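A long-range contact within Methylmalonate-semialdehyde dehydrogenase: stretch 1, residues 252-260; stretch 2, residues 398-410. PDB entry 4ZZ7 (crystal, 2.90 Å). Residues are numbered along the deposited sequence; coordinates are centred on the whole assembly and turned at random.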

ATOM      1  N   ALA A 252      13.591  -9.655 -27.277  1.00 26.23           N
ATOM      2  CA  ALA A 252      12.151  -9.570 -27.518  1.00 25.31           C
ATOM      3  C   ALA A 252      11.726  -9.865 -28.967  1.00 24.65           C
ATOM      4  O   ALA A 252      12.462  -9.596 -29.905  1.00 23.36           O
ATOM      5  CB  ALA A 252      11.692  -8.193 -27.113  1.00 24.76           C
ATOM      6  N   LYS A 253      10.547 -10.454 -29.121  1.00 25.17           N
ATOM      7  CA  LYS A 253       9.842 -10.533 -30.417  1.00 27.53           C
ATOM      8  C   LYS A 253       8.367 -10.166 -30.208  1.00 28.78           C
ATOM      9  O   LYS A 253       7.504 -11.030 -29.943  1.00 26.98           O
ATOM     10  CB  LYS A 253       9.964 -11.922 -31.075  1.00 27.75           C
ATOM     11  CG  LYS A 253      10.831 -11.954 -32.337  1.00 28.19           C
ATOM     12  CD  LYS A 253      10.076 -11.529 -33.591  1.00 27.89           C
ATOM     13  CE  LYS A 253      10.929 -11.677 -34.851  1.00 28.44           C
ATOM     14  NZ  LYS A 253      11.831 -10.531 -35.112  1.00 29.64           N
ATOM     15  N   ASN A 254       8.083  -8.870 -30.318  1.00 29.05           N
ATOM     16  CA  ASN A 254       6.775  -8.371 -29.902  1.00 28.88           C
ATOM     17  C   ASN A 254       5.740  -8.554 -30.995  1.00 27.17           C
ATOM     18  O   ASN A 254       5.914  -8.046 -32.088  1.00 27.76           O
ATOM     19  CB  ASN A 254       6.871  -6.908 -29.473  1.00 30.09           C
ATOM     20  CG  ASN A 254       7.528  -6.716 -28.086  1.00 30.08           C
ATOM     21  OD1 ASN A 254       7.279  -5.722 -27.419  1.00 31.88           O
ATOM     22  ND2 ASN A 254       8.333  -7.647 -27.649  1.00 29.76           N
ATOM     23  N   HIS A 255       4.675  -9.291 -30.678  1.00 25.65           N
ATOM     24  CA  HIS A 255       3.601  -9.605 -31.616  1.00 24.44           C
ATOM     25  C   HIS A 255       2.372  -8.739 -31.361  1.00 23.40           C
ATOM     26  O   HIS A 255       2.048  -8.467 -30.223  1.00 22.59           O
ATOM     27  CB  HIS A 255       3.158 -11.062 -31.463  1.00 24.86           C
ATOM     28  CG  HIS A 255       4.147 -12.083 -31.950  1.00 24.41           C
ATOM     29  ND1 HIS A 255       5.460 -12.118 -31.524  1.00 25.41           N
ATOM     30  CD2 HIS A 255       3.995 -13.143 -32.775  1.00 23.00           C
ATOM     31  CE1 HIS A 255       6.080 -13.138 -32.090  1.00 23.89           C
ATOM     32  NE2 HIS A 255       5.212 -13.773 -32.855  1.00 23.30           N
ATOM     33  N   ALA A 256       1.679  -8.354 -32.432  1.00 23.48           N
ATOM     34  CA  ALA A 256       0.384  -7.676 -32.350  1.00 23.49           C
ATOM     35  C   ALA A 256      -0.669  -8.476 -33.115  1.00 22.97           C
ATOM     36  O   ALA A 256      -0.513  -8.727 -34.315  1.00 25.56           O
ATOM     37  CB  ALA A 256       0.472  -6.266 -32.914  1.00 23.55           C
ATOM     38  N   ILE A 257      -1.736  -8.853 -32.430  1.00 21.18           N
ATOM     39  CA  ILE A 257      -2.844  -9.554 -33.046  1.00 20.57           C
ATOM     40  C   ILE A 257      -3.781  -8.507 -33.601  1.00 20.50           C
ATOM     41  O   ILE A 257      -4.319  -7.708 -32.838  1.00 20.22           O
ATOM     42  CB  ILE A 257      -3.592 -10.414 -32.013  1.00 20.55           C
ATOM     43  CG1 ILE A 257      -2.632 -11.439 -31.419  1.00 20.36           C
ATOM     44  CG2 ILE A 257      -4.814 -11.096 -32.629  1.00 20.42           C
ATOM     45  CD1 ILE A 257      -3.225 -12.261 -30.307  1.00 20.36           C
ATOM     46  N   VAL A 258      -3.953  -8.502 -34.922  1.00 21.00           N
ATOM     47  CA  VAL A 258      -4.924  -7.626 -35.595  1.00 21.24           C
ATOM     48  C   VAL A 258      -6.211  -8.443 -35.824  1.00 22.13           C
ATOM     49  O   VAL A 258      -6.265  -9.308 -36.698  1.00 21.84           O
ATOM     50  CB  VAL A 258      -4.370  -7.061 -36.916  1.00 20.13           C
ATOM     51  CG1 VAL A 258      -5.346  -6.071 -37.510  1.00 20.01           C
ATOM     52  CG2 VAL A 258      -3.022  -6.402 -36.684  1.00 19.90           C
ATOM     53  N   MET A 259      -7.224  -8.173 -35.007  1.00 23.00           N
ATOM     54  CA  MET A 259      -8.500  -8.855 -35.101  1.00 23.71           C
ATOM     55  C   MET A 259      -9.305  -8.254 -36.240  1.00 26.54           C
ATOM     56  O   MET A 259      -9.028  -7.134 -36.691  1.00 26.93           O
ATOM     57  CB  MET A 259      -9.293  -8.698 -33.804  1.00 23.15           C
ATOM     58  CG  MET A 259      -8.658  -9.325 -32.568  1.00 22.05           C
ATOM     59  SD  MET A 259      -8.650 -11.136 -32.506  1.00 20.62           S
ATOM     60  CE  MET A 259     -10.387 -11.524 -32.335  1.00 20.87           C
ATOM     61  N   PRO A 260     -10.320  -8.993 -36.708  1.00 29.52           N
ATOM     62  CA  PRO A 260     -11.214  -8.450 -37.743  1.00 30.22           C
ATOM     63  C   PRO A 260     -11.826  -7.113 -37.364  1.00 30.07           C
ATOM     64  O   PRO A 260     -11.728  -6.177 -38.140  1.00 34.93           O
ATOM     65  CB  PRO A 260     -12.284  -9.544 -37.890  1.00 29.94           C
ATOM     66  CG  PRO A 260     -11.558 -10.813 -37.518  1.00 29.16           C
ATOM     67  CD  PRO A 260     -10.596 -10.420 -36.427  1.00 28.75           C
ATOM     68  N   THR A 398      -7.490 -18.233 -36.455  1.00 31.22           N
ATOM     69  CA  THR A 398      -8.265 -17.785 -35.294  1.00 32.04           C
ATOM     70  C   THR A 398      -7.414 -17.097 -34.231  1.00 30.39           C
ATOM     71  O   THR A 398      -6.189 -17.201 -34.230  1.00 30.37           O
ATOM     72  CB  THR A 398      -9.044 -18.959 -34.650  1.00 33.56           C
ATOM     73  OG1 THR A 398      -9.688 -18.509 -33.467  1.00 39.14           O
ATOM     74  CG2 THR A 398      -8.146 -20.103 -34.252  1.00 33.90           C
ATOM     75  N   MET A 399      -8.091 -16.400 -33.323  1.00 29.27           N
ATOM     76  CA  MET A 399      -7.436 -15.609 -32.280  1.00 29.44           C
ATOM     77  C   MET A 399      -6.560 -16.482 -31.382  1.00 29.25           C
ATOM     78  O   MET A 399      -5.406 -16.132 -31.043  1.00 30.00           O
ATOM     79  CB  MET A 399      -8.473 -14.886 -31.429  1.00 28.63           C
ATOM     80  CG  MET A 399      -7.857 -13.982 -30.377  1.00 29.12           C
ATOM     81  SD  MET A 399      -9.100 -13.252 -29.307  1.00 29.39           S
ATOM     82  CE  MET A 399      -8.088 -12.648 -27.976  1.00 30.42           C
ATOM     83  N   GLN A 400      -7.123 -17.622 -31.007  1.00 27.29           N
ATOM     84  CA  GLN A 400      -6.420 -18.600 -30.198  1.00 26.36           C
ATOM     85  C   GLN A 400      -5.139 -19.084 -30.889  1.00 27.55           C
ATOM     86  O   GLN A 400      -4.159 -19.344 -30.214  1.00 27.04           O
ATOM     87  CB  GLN A 400      -7.358 -19.779 -29.849  1.00 25.39           C
ATOM     88  CG  GLN A 400      -6.900 -20.722 -28.740  1.00 24.48           C
ATOM     89  CD  GLN A 400      -6.570 -20.005 -27.420  1.00 24.80           C
ATOM     90  OE1 GLN A 400      -7.453 -19.459 -26.742  1.00 25.26           O
ATOM     91  NE2 GLN A 400      -5.292 -19.996 -27.052  1.00 23.69           N
ATOM     92  N   ASP A 401      -5.131 -19.190 -32.221  1.00 29.44           N
ATOM     93  CA  ASP A 401      -3.923 -19.645 -32.933  1.00 30.31           C
ATOM     94  C   ASP A 401      -2.844 -18.589 -32.837  1.00 30.09           C
ATOM     95  O   ASP A 401      -1.670 -18.932 -32.648  1.00 29.13           O
ATOM     96  CB  ASP A 401      -4.195 -19.953 -34.412  1.00 32.04           C
ATOM     97  CG  ASP A 401      -5.037 -21.198 -34.616  1.00 31.74           C
ATOM     98  OD1 ASP A 401      -5.171 -21.981 -33.645  1.00 31.86           O
ATOM     99  OD2 ASP A 401      -5.561 -21.382 -35.749  1.00 31.29           O
ATOM    100  N   ALA A 402      -3.256 -17.319 -32.972  1.00 29.65           N
ATOM    101  CA  ALA A 402      -2.357 -16.177 -32.769  1.00 30.11           C
ATOM    102  C   ALA A 402      -1.758 -16.171 -31.357  1.00 29.18           C
ATOM    103  O   ALA A 402      -0.542 -15.997 -31.190  1.00 28.95           O
ATOM    104  CB  ALA A 402      -3.074 -14.864 -33.040  1.00 30.15           C
ATOM    105  N   MET A 403      -2.608 -16.376 -30.354  1.00 27.56           N
ATOM    106  CA  MET A 403      -2.132 -16.457 -28.957  1.00 28.13           C
ATOM    107  C   MET A 403      -1.186 -17.642 -28.633  1.00 27.80           C
ATOM    108  O   MET A 403      -0.247 -17.498 -27.846  1.00 27.89           O
ATOM    109  CB  MET A 403      -3.314 -16.472 -27.989  1.00 27.11           C
ATOM    110  CG  MET A 403      -3.879 -15.089 -27.732  1.00 27.18           C
ATOM    111  SD  MET A 403      -5.029 -15.125 -26.370  1.00 25.71           S
ATOM    112  CE  MET A 403      -6.336 -15.851 -27.335  1.00 28.55           C
ATOM    113  N   ASP A 404      -1.455 -18.806 -29.228  1.00 26.70           N
ATOM    114  CA  ASP A 404      -0.612 -19.984 -29.054  1.00 24.60           C
ATOM    115  C   ASP A 404       0.731 -19.688 -29.679  1.00 24.67           C
ATOM    116  O   ASP A 404       1.754 -20.030 -29.115  1.00 23.83           O
ATOM    117  CB  ASP A 404      -1.195 -21.234 -29.740  1.00 23.70           C
ATOM    118  CG  ASP A 404      -2.484 -21.738 -29.113  1.00 22.87           C
ATOM    119  OD1 ASP A 404      -2.739 -21.460 -27.927  1.00 21.65           O
ATOM    120  OD2 ASP A 404      -3.250 -22.435 -29.838  1.00 23.12           O
ATOM    121  N   LEU A 405       0.717 -19.063 -30.858  1.00 25.71           N
ATOM    122  CA  LEU A 405       1.950 -18.717 -31.563  1.00 25.69           C
ATOM    123  C   LEU A 405       2.835 -17.802 -30.691  1.00 26.84           C
ATOM    124  O   LEU A 405       4.054 -18.011 -30.616  1.00 27.52           O
ATOM    125  CB  LEU A 405       1.620 -18.059 -32.904  1.00 25.37           C
ATOM    126  CG  LEU A 405       2.781 -17.501 -33.722  1.00 25.25           C
ATOM    127  CD1 LEU A 405       3.642 -18.615 -34.273  1.00 24.52           C
ATOM    128  CD2 LEU A 405       2.220 -16.644 -34.839  1.00 26.32           C
ATOM    129  N   ILE A 406       2.217 -16.819 -30.019  1.00 26.07           N
ATOM    130  CA  ILE A 406       2.961 -15.873 -29.184  1.00 25.38           C
ATOM    131  C   ILE A 406       3.588 -16.607 -28.001  1.00 25.57           C
ATOM    132  O   ILE A 406       4.791 -16.490 -27.771  1.00 24.54           O
ATOM    133  CB  ILE A 406       2.081 -14.684 -28.708  1.00 24.73           C
ATOM    134  CG1 ILE A 406       1.692 -13.805 -29.897  1.00 24.14           C
ATOM    135  CG2 ILE A 406       2.841 -13.800 -27.720  1.00 24.39           C
ATOM    136  CD1 ILE A 406       0.547 -12.848 -29.651  1.00 23.65           C
ATOM    137  N   ASP A 407       2.762 -17.362 -27.273  1.00 26.41           N
ATOM    138  CA  ASP A 407       3.191 -18.138 -26.094  1.00 26.62           C
ATOM    139  C   ASP A 407       4.287 -19.147 -26.423  1.00 29.00           C
ATOM    140  O   ASP A 407       5.122 -19.460 -25.579  1.00 31.12           O
ATOM    141  CB  ASP A 407       2.019 -18.912 -25.476  1.00 25.72           C
ATOM    142  CG  ASP A 407       0.980 -18.017 -24.851  1.00 25.63           C
ATOM    143  OD1 ASP A 407       1.325 -16.918 -24.368  1.00 25.88           O
ATOM    144  OD2 ASP A 407      -0.198 -18.423 -24.856  1.00 25.24           O
ATOM    145  N   ALA A 408       4.257 -19.683 -27.641  1.00 31.32           N
ATOM    146  CA  ALA A 408       5.278 -20.634 -28.120  1.00 31.02           C
ATOM    147  C   ALA A 408       6.656 -19.994 -28.236  1.00 30.95           C
ATOM    148  O   ALA A 408       7.652 -20.657 -27.997  1.00 32.86           O
ATOM    149  CB  ALA A 408       4.875 -21.225 -29.467  1.00 30.56           C
ATOM    150  N   HIS A 409       6.701 -18.710 -28.590  1.00 30.49           N
ATOM    151  CA  HIS A 409       7.959 -18.009 -28.850  1.00 29.34           C
ATOM    152  C   HIS A 409       8.896 -17.996 -27.646  1.00 29.35           C
ATOM    153  O   HIS A 409       8.474 -18.073 -26.493  1.00 27.91           O
ATOM    154  CB  HIS A 409       7.710 -16.568 -29.324  1.00 29.13           C
ATOM    155  CG  HIS A 409       8.801 -16.043 -30.193  1.00 29.14           C
ATOM    156  ND1 HIS A 409       9.959 -15.502 -29.686  1.00 28.21           N
ATOM    157  CD2 HIS A 409       8.942 -16.032 -31.539  1.00 30.26           C
ATOM    158  CE1 HIS A 409      10.762 -15.164 -30.676  1.00 28.31           C
ATOM    159  NE2 HIS A 409      10.167 -15.470 -31.813  1.00 30.00           N
ATOM    160  N   GLU A 410      10.185 -17.912 -27.934  1.00 30.80           N
ATOM    161  CA  GLU A 410      11.199 -17.856 -26.884  1.00 32.60           C
ATOM    162  C   GLU A 410      10.909 -16.695 -25.915  1.00 32.23           C
ATOM    163  O   GLU A 410      10.726 -16.907 -24.699  1.00 32.58           O
ATOM    164  CB  GLU A 410      12.604 -17.749 -27.516  1.00 33.79           C
ATOM    165  CG  GLU A 410      13.787 -17.960 -26.567  1.00 34.25           C
ATOM    166  CD  GLU A 410      15.136 -17.658 -27.226  1.00 35.28           C
ATOM    167  OE1 GLU A 410      15.183 -17.600 -28.491  1.00 34.61           O
ATOM    168  OE2 GLU A 410      16.141 -17.466 -26.480  1.00 32.47           O
TER

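The strand that includes His 255 to Val 258 lies against the helix Met 399 to Ala 408. The two run almost exactly antiparallel, at 177°, and their axes come within 9.4 Å. No hydrogen bond joins the two stretches. The contact is made by side-chain packing and buries 474 Å² in all.

Side chains alternate along this stretch. Lys 253, His 255 and Ile 257 point their CA-to-CB bonds toward the helix, while Ala 252, Asn 254 and Ala 256 point away. On the helix, the contacts come from Met 399, Ala 402, Met 403, Leu 405 and Ile 406, with His 409 just past its end.

Ile 257 sits over Ala 402, where the backbones come closest, with CA atoms 6.6 Å apart. The small side chain of Ala 402 suits this close approach. Ile 257 is in the m, t conformation, which extends CD1 to the helix. That one methyl, Ile 257 CD1, lies 3.8 Å from Ala 402 CB, 3.9 Å from Met 403 CG and 3.9 Å from Ile 406 CD1. The CA-to-CB bond of Met 403 points away, so its share of the contact is small.

Ile 406 starts out sideways, but its m, t conformation brings its end nearer the strand. Its CG1 is 3.5 Å from His 255 CB. His 255 has chi1 at m and chi2 at 54°. This turns ND1 back along its own stretch, where it donates a hydrogen bond to Lys 253 O at 2.8 Å. The bond helps to hold the ring in place. NE2 is hydrogen-bonded elsewhere in the structure. At the ring edge, His 255 CD2 is 4.4 Å from Leu 405 CD2.

The edge of His 255 also faces the ring of His 409. The pair is an offset edge-to-face one, with centroids 5.7 Å apart and planes at 64°. His 409 is the first residue to leave helical phi/psi, and its chi1 is t. Its CA-to-CB bond points toward the strand. Lys 253 CB lies over a face of its ring, 3.7 Å from the centroid, in a CH-pi contact; the closest atoms are Lys 253 CB and His 409 CE1, at 3.4 Å. The end of Lys 253 leads away. Its chi1 of -111° is between wells, and NZ is hydrogen-bonded elsewhere in the structure.

At the other end, Met 259 has all three chi angles at m. Its folded chain brings SD to 3.6 Å from Met 399 CG. Met 399 is extended, with all three chi angles at t.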